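Local coordinates for glycosyl hydrolases family 2, sugar binding domain protein (Bacteroides uniformis str. 3978 T3 ii, PDB 6D1P) that probably hydrolyses O-glycosyl bonds as a family 2 glycoside hydrolase, being a beta-glucuronidase of a human gut bacterium, at residues T463-C468 and D473-Y478; A500-N503 and R507-H510. One frame throughout, in Å; residues are numbered along the deposited sequence.

Interaction 1: residues T463-C468 and D473-Y478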
ATOM      1  N   THR A 463     -32.740 -25.321   3.782  1.00 28.14           N
ATOM      2  CA  THR A 463     -31.705 -24.752   2.939  1.00 27.69           C
ATOM      3  C   THR A 463     -32.320 -23.784   1.940  1.00 28.40           C
ATOM      4  O   THR A 463     -33.464 -23.951   1.502  1.00 26.76           O
ATOM      5  CB  THR A 463     -30.929 -25.836   2.187  1.00 27.32           C
ATOM      6  OG1 THR A 463     -31.795 -26.488   1.261  1.00 31.79           O
ATOM      7  CG2 THR A 463     -30.346 -26.853   3.147  1.00 26.70           C
ATOM      8  N   ALA A 464     -31.548 -22.751   1.599  1.00 27.42           N
ATOM      9  CA  ALA A 464     -31.922 -21.782   0.581  1.00 25.96           C
ATOM     10  C   ALA A 464     -30.706 -21.483  -0.299  1.00 26.54           C
ATOM     11  O   ALA A 464     -29.563 -21.742   0.090  1.00 23.28           O
ATOM     12  CB  ALA A 464     -32.459 -20.488   1.220  1.00 18.69           C
ATOM     13  N   ILE A 465     -30.963 -20.949  -1.505  1.00 23.00           N
ATOM     14  CA  ILE A 465     -29.969 -20.204  -2.278  1.00 25.87           C
ATOM     15  C   ILE A 465     -30.679 -19.054  -2.975  1.00 24.82           C
ATOM     16  O   ILE A 465     -31.907 -18.966  -2.976  1.00 24.71           O
ATOM     17  CB  ILE A 465     -29.218 -21.052  -3.328  1.00 24.63           C
ATOM     18  CG1 ILE A 465     -30.205 -21.609  -4.364  1.00 25.48           C
ATOM     19  CG2 ILE A 465     -28.357 -22.123  -2.659  1.00 23.11           C
ATOM     20  CD1 ILE A 465     -29.572 -22.455  -5.466  1.00 20.12           C
ATOM     21  N   ARG A 466     -29.883 -18.179  -3.592  1.00 24.92           N
ATOM     22  CA  ARG A 466     -30.391 -17.025  -4.326  1.00 25.86           C
ATOM     23  C   ARG A 466     -29.793 -16.987  -5.728  1.00 22.78           C
ATOM     24  O   ARG A 466     -28.571 -17.072  -5.889  1.00 22.98           O
ATOM     25  CB  ARG A 466     -30.088 -15.697  -3.598  1.00 20.22           C
ATOM     26  CG  ARG A 466     -30.753 -14.507  -4.311  1.00 20.89           C
ATOM     27  CD  ARG A 466     -30.426 -13.126  -3.773  1.00 18.98           C
ATOM     28  NE  ARG A 466     -30.886 -12.143  -4.746  1.00 20.35           N
ATOM     29  CZ  ARG A 466     -30.142 -11.698  -5.751  1.00 21.23           C
ATOM     30  NH1 ARG A 466     -28.893 -12.120  -5.867  1.00 22.09           N
ATOM     31  NH2 ARG A 466     -30.635 -10.835  -6.629  1.00 18.23           N
ATOM     32  N   ARG A 467     -30.660 -16.856  -6.734  1.00 21.42           N
ATOM     33  CA  ARG A 467     -30.284 -16.601  -8.126  1.00 23.12           C
ATOM     34  C   ARG A 467     -29.324 -17.670  -8.658  1.00 29.19           C
ATOM     35  O   ARG A 467     -28.126 -17.447  -8.822  1.00 28.36           O
ATOM     36  CB  ARG A 467     -29.654 -15.217  -8.296  1.00 22.23           C
ATOM     37  CG  ARG A 467     -29.871 -14.651  -9.676  1.00 22.29           C
ATOM     38  CD  ARG A 467     -28.963 -13.497  -9.978  1.00 23.87           C
ATOM     39  NE  ARG A 467     -27.722 -13.962 -10.606  1.00 27.55           N
ATOM     40  CZ  ARG A 467     -26.890 -13.163 -11.268  1.00 26.47           C
ATOM     41  NH1 ARG A 467     -27.181 -11.877 -11.370  1.00 18.25           N
ATOM     42  NH2 ARG A 467     -25.786 -13.645 -11.846  1.00 20.92           N
ATOM     43  N   CYS A 468     -29.894 -18.844  -8.931  1.00 26.32           N
ATOM     44  CA  CYS A 468     -29.187 -19.870  -9.703  1.00 26.68           C
ATOM     45  C   CYS A 468     -30.278 -20.788 -10.261  1.00 27.23           C
ATOM     46  O   CYS A 468     -30.609 -21.806  -9.651  1.00 25.17           O
ATOM     47  CB  CYS A 468     -28.177 -20.647  -8.886  1.00 23.91           C
ATOM     48  SG  CYS A 468     -27.198 -21.779  -9.947  1.00 30.53           S
ATOM     49  N   ASP A 473     -34.186 -26.206  -7.987  1.00 28.47           N
ATOM     50  CA  ASP A 473     -34.957 -27.364  -7.533  1.00 31.71           C
ATOM     51  C   ASP A 473     -34.276 -28.128  -6.406  1.00 34.48           C
ATOM     52  O   ASP A 473     -34.910 -29.011  -5.814  1.00 27.83           O
ATOM     53  CB  ASP A 473     -35.192 -28.335  -8.697  1.00 30.22           C
ATOM     54  CG  ASP A 473     -33.879 -28.759  -9.377  1.00 34.65           C
ATOM     55  OD1 ASP A 473     -33.163 -27.863  -9.898  1.00 35.73           O
ATOM     56  OD2 ASP A 473     -33.538 -29.970  -9.372  1.00 36.09           O
ATOM     57  N   ILE A 474     -33.008 -27.828  -6.112  1.00 30.00           N
ATOM     58  CA  ILE A 474     -32.235 -28.660  -5.196  1.00 28.32           C
ATOM     59  C   ILE A 474     -32.565 -28.333  -3.748  1.00 26.55           C
ATOM     60  O   ILE A 474     -32.732 -29.238  -2.927  1.00 32.61           O
ATOM     61  CB  ILE A 474     -30.729 -28.508  -5.479  1.00 30.02           C
ATOM     62  CG1 ILE A 474     -30.317 -29.294  -6.718  1.00 32.67           C
ATOM     63  CG2 ILE A 474     -29.899 -28.986  -4.286  1.00 31.37           C
ATOM     64  CD1 ILE A 474     -28.937 -28.888  -7.258  1.00 24.73           C
ATOM     65  N   VAL A 475     -32.665 -27.049  -3.410  1.00 25.55           N
ATOM     66  CA  VAL A 475     -32.804 -26.608  -2.019  1.00 28.30           C
ATOM     67  C   VAL A 475     -34.258 -26.597  -1.568  1.00 29.33           C
ATOM     68  O   VAL A 475     -35.182 -26.801  -2.370  1.00 25.04           O
ATOM     69  CB  VAL A 475     -32.220 -25.202  -1.829  1.00 27.02           C
ATOM     70  CG1 VAL A 475     -30.753 -25.186  -2.169  1.00 26.39           C
ATOM     71  CG2 VAL A 475     -32.995 -24.215  -2.702  1.00 24.71           C
ATOM     72  N   ASP A 476     -34.478 -26.319  -0.282  1.00 27.75           N
ATOM     73  CA  ASP A 476     -35.852 -26.220   0.194  1.00 24.73           C
ATOM     74  C   ASP A 476     -36.510 -24.915  -0.250  1.00 29.29           C
ATOM     75  O   ASP A 476     -37.630 -24.928  -0.765  1.00 28.65           O
ATOM     76  CB  ASP A 476     -35.886 -26.374   1.706  1.00 26.62           C
ATOM     77  CG  ASP A 476     -35.279 -27.679   2.152  1.00 32.44           C
ATOM     78  OD1 ASP A 476     -35.754 -28.737   1.672  1.00 38.86           O
ATOM     79  OD2 ASP A 476     -34.328 -27.651   2.965  1.00 29.50           O
ATOM     80  N   VAL A 477     -35.823 -23.777  -0.092  1.00 30.76           N
ATOM     81  CA  VAL A 477     -36.405 -22.473  -0.379  1.00 25.04           C
ATOM     82  C   VAL A 477     -35.533 -21.725  -1.384  1.00 24.67           C
ATOM     83  O   VAL A 477     -34.302 -21.721  -1.282  1.00 23.45           O
ATOM     84  CB  VAL A 477     -36.592 -21.649   0.911  1.00 25.87           C
ATOM     85  CG1 VAL A 477     -37.240 -20.326   0.584  1.00 24.20           C
ATOM     86  CG2 VAL A 477     -37.441 -22.421   1.923  1.00 24.71           C
ATOM     87  N   TYR A 478     -36.175 -21.072  -2.346  1.00 24.19           N
ATOM     88  CA  TYR A 478     -35.464 -20.474  -3.460  1.00 23.12           C
ATOM     89  C   TYR A 478     -35.852 -19.015  -3.638  1.00 26.01           C
ATOM     90  O   TYR A 478     -37.031 -18.657  -3.518  1.00 26.95           O
ATOM     91  CB  TYR A 478     -35.733 -21.217  -4.768  1.00 24.16           C
ATOM     92  CG  TYR A 478     -34.999 -20.592  -5.915  1.00 22.32           C
ATOM     93  CD1 TYR A 478     -33.636 -20.767  -6.043  1.00 18.93           C
ATOM     94  CD2 TYR A 478     -35.654 -19.797  -6.844  1.00 21.48           C
ATOM     95  CE1 TYR A 478     -32.934 -20.183  -7.075  1.00 22.39           C
ATOM     96  CE2 TYR A 478     -34.961 -19.209  -7.890  1.00 22.08           C
ATOM     97  CZ  TYR A 478     -33.589 -19.408  -7.990  1.00 22.26           C
ATOM     98  OH  TYR A 478     -32.848 -18.848  -9.006  1.00 23.74           O
TER

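Interaction 2: residues A500-N503 and R507-H510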
ATOM      1  N   ALA A 500     -45.197 -14.269 -10.758  1.00 26.51           N
ATOM      2  CA  ALA A 500     -44.452 -15.163 -11.644  1.00 27.65           C
ATOM      3  C   ALA A 500     -43.416 -15.964 -10.870  1.00 28.26           C
ATOM      4  O   ALA A 500     -43.255 -17.172 -11.089  1.00 31.82           O
ATOM      5  CB  ALA A 500     -43.779 -14.363 -12.758  1.00 25.00           C
ATOM      6  N   GLY A 501     -42.727 -15.313  -9.932  1.00 27.78           N
ATOM      7  CA  GLY A 501     -41.687 -16.006  -9.193  1.00 26.22           C
ATOM      8  C   GLY A 501     -42.251 -17.017  -8.221  1.00 28.93           C
ATOM      9  O   GLY A 501     -41.659 -18.079  -8.007  1.00 30.91           O
ATOM     10  N   ILE A 502     -43.394 -16.698  -7.606  1.00 26.26           N
ATOM     11  CA  ILE A 502     -44.017 -17.642  -6.688  1.00 25.93           C
ATOM     12  C   ILE A 502     -44.532 -18.856  -7.449  1.00 29.02           C
ATOM     13  O   ILE A 502     -44.420 -19.991  -6.976  1.00 27.19           O
ATOM     14  CB  ILE A 502     -45.150 -16.968  -5.886  1.00 30.37           C
ATOM     15  CG1 ILE A 502     -44.584 -16.077  -4.783  1.00 28.97           C
ATOM     16  CG2 ILE A 502     -46.102 -18.022  -5.271  1.00 27.52           C
ATOM     17  CD1 ILE A 502     -45.640 -15.280  -4.036  1.00 27.36           C
ATOM     18  N   ASN A 503     -45.100 -18.640  -8.639  1.00 29.24           N
ATOM     19  CA  ASN A 503     -45.601 -19.760  -9.437  1.00 29.30           C
ATOM     20  C   ASN A 503     -44.486 -20.673  -9.949  1.00 33.91           C
ATOM     21  O   ASN A 503     -44.762 -21.834 -10.267  1.00 34.32           O
ATOM     22  CB  ASN A 503     -46.446 -19.234 -10.610  1.00 29.35           C
ATOM     23  CG  ASN A 503     -47.784 -18.656 -10.138  1.00 29.66           C
ATOM     24  OD1 ASN A 503     -48.257 -19.026  -9.077  1.00 29.23           O
ATOM     25  ND2 ASN A 503     -48.361 -17.724 -10.888  1.00 25.94           N
ATOM     26  N   ARG A 507     -41.007 -23.537  -3.138  1.00 27.18           N
ATOM     27  CA  ARG A 507     -41.074 -22.660  -1.974  1.00 28.31           C
ATOM     28  C   ARG A 507     -40.287 -21.404  -2.293  1.00 29.98           C
ATOM     29  O   ARG A 507     -39.075 -21.474  -2.547  1.00 28.18           O
ATOM     30  CB  ARG A 507     -40.521 -23.346  -0.726  1.00 26.93           C
ATOM     31  CG  ARG A 507     -41.409 -24.437  -0.221  1.00 29.98           C
ATOM     32  CD  ARG A 507     -40.712 -25.262   0.822  1.00 28.01           C
ATOM     33  NE  ARG A 507     -41.648 -26.169   1.481  1.00 28.72           N
ATOM     34  CZ  ARG A 507     -41.999 -27.368   1.011  1.00 37.01           C
ATOM     35  NH1 ARG A 507     -41.496 -27.818  -0.135  1.00 34.31           N
ATOM     36  NH2 ARG A 507     -42.862 -28.120   1.693  1.00 34.56           N
ATOM     37  N   PHE A 508     -40.977 -20.265  -2.285  1.00 25.05           N
ATOM     38  CA  PHE A 508     -40.459 -19.008  -2.794  1.00 24.64           C
ATOM     39  C   PHE A 508     -40.189 -18.045  -1.647  1.00 29.95           C
ATOM     40  O   PHE A 508     -40.947 -17.990  -0.672  1.00 27.49           O
ATOM     41  CB  PHE A 508     -41.447 -18.389  -3.776  1.00 26.13           C
ATOM     42  CG  PHE A 508     -41.093 -16.993  -4.230  1.00 25.26           C
ATOM     43  CD1 PHE A 508     -41.488 -15.887  -3.495  1.00 24.15           C
ATOM     44  CD2 PHE A 508     -40.416 -16.789  -5.425  1.00 24.28           C
ATOM     45  CE1 PHE A 508     -41.195 -14.604  -3.923  1.00 22.83           C
ATOM     46  CE2 PHE A 508     -40.125 -15.514  -5.865  1.00 22.38           C
ATOM     47  CZ  PHE A 508     -40.512 -14.413  -5.106  1.00 23.69           C
ATOM     48  N   LEU A 509     -39.120 -17.265  -1.785  1.00 24.62           N
ATOM     49  CA  LEU A 509     -38.790 -16.228  -0.824  1.00 22.94           C
ATOM     50  C   LEU A 509     -38.050 -15.153  -1.594  1.00 24.85           C
ATOM     51  O   LEU A 509     -37.086 -15.466  -2.298  1.00 25.06           O
ATOM     52  CB  LEU A 509     -37.932 -16.802   0.306  1.00 25.25           C
ATOM     53  CG  LEU A 509     -37.502 -15.881   1.441  1.00 31.52           C
ATOM     54  CD1 LEU A 509     -38.700 -15.105   1.994  1.00 29.89           C
ATOM     55  CD2 LEU A 509     -36.839 -16.706   2.537  1.00 26.78           C
ATOM     56  N   HIS A 510     -38.508 -13.909  -1.515  1.00 21.35           N
ATOM     57  CA  HIS A 510     -37.892 -12.865  -2.325  1.00 23.75           C
ATOM     58  C   HIS A 510     -36.722 -12.249  -1.554  1.00 24.14           C
ATOM     59  O   HIS A 510     -36.908 -11.388  -0.694  1.00 28.31           O
ATOM     60  CB  HIS A 510     -38.906 -11.816  -2.750  1.00 16.90           C
ATOM     61  CG  HIS A 510     -38.331 -10.775  -3.655  1.00 21.53           C
ATOM     62  ND1 HIS A 510     -39.111  -9.929  -4.411  1.00 20.26           N
ATOM     63  CD2 HIS A 510     -37.043 -10.435  -3.917  1.00 20.28           C
ATOM     64  CE1 HIS A 510     -38.333  -9.114  -5.102  1.00 22.12           C
ATOM     65  NE2 HIS A 510     -37.074  -9.395  -4.814  1.00 20.49           N
TER

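Interaction 1: residues T463-C468 and D473-Y478
Thr463 and Asp476 grip each other reciprocally, each offering its backbone N-H to the other's side chain. Asp476 OD2 accepts a hydrogen bond from Thr463 N at 2.9 Å, almost straight at 169°, on its anti lone pair, and His455 NE2 binds the same oxygen. In return, Thr463 OG1 accepts from Asp476 N at 3.1 Å; a chi1 of 66° sets this hydroxyl between backbone N and carbonyl carbon, where His451 ND1 is its second partner. Beyond this clasp the backbones pair in parallel: Val477 N bonds Thr463 O at 2.9 Å, whereas Ile465 N to Val477 O is weak at 3.4 Å. Ile465 uses its two branches on different partners: CG2 meets Val475 CG1 at 3.9 Å, and CG1 approaches the edge of the Tyr478 ring, 3.9 Å from CD1. With CG trans to its own N (chi1 180°), Tyr478 extends its ring past Ile465 to the turn, where OH accepts from Cys468 N at 3.0 Å, the donor lying in the ring plane; Glu469 OE1 also bonds this hydroxyl. A phenylalanine here would probably keep the edge contact with Ile465 but leave Cys468 N and Glu469 without this partner. The arrangement is that of adjacent parallel strands in a TIM barrel, here 462-466 and 477-479, connected by a loop in place of the usual helix.

Interaction 2: residues A500-N503 and R507-H510
Ile502, on helix 494-503, and Phe508, in the extended chain after the helix, bring their CA atoms to 5.4 Å, the closest pair of CA atoms across the contact. The contact is small, 152 Å² summed over both sides, and Phe508 supplies more than half of it. Its ring is covered on one face by the helix. Ile502 CG1 stands 3.8 Å from the ring centroid and 29° off the normal, a CH-pi contact, with the nearest ring atom, Phe508 CD1, at 3.4 Å from that CG1. The two side chains cross at about a right angle, so the isoleucine presents one methylene rather than its whole length. That methylene is placed by chi1 of -76°, which holds CG1 beside the backbone N; Ile502 N itself lies above the same face, 3.7 Å from the ring plane and displaced toward the rim. On the CD2 side the ring meets bare backbone: Gly501 O approaches Phe508 CD2 obliquely at 3.1 Å. A CB on Gly501 would fall 2.7 Å from Phe508 CE2, a clash, so the missing side chain lets the ring lie this close to the helix. Around the pair, Glu498 of the same helix, Pro480 and Leu570 also touch Phe508, and Phe508 O bonds Thr571 OG1. The ring thus packs helix 494-503 against the chain entering strand 510-511, whose neighbour in the barrel sheet is strand 572-574.

How the interactions relate
Interaction 1 closes before interaction 2 opens, and both lie in the TIM barrel domain with centres about 11 Å apart. Strand 477-479 is the structural join: interaction 1 sets it parallel to strand 462-466, and its other edge meets the segment 507-510 of interaction 2. Tyr478 N probably bonds Arg507 O at 2.9 Å. Likewise, in a parallel pattern, Leu509 N probably donates to Tyr478 O at 3.0 Å, and Val477 CG1 packs 3.6 Å from Leu509 CB. Helix 494-503 lies between strands 477-479 and 510-511 in sequence. Interaction 1 thus joins two neighbouring strands of the wall, while interaction 2 holds the following helix against the chain that leads into strand 510-511, which pairs with 572-574.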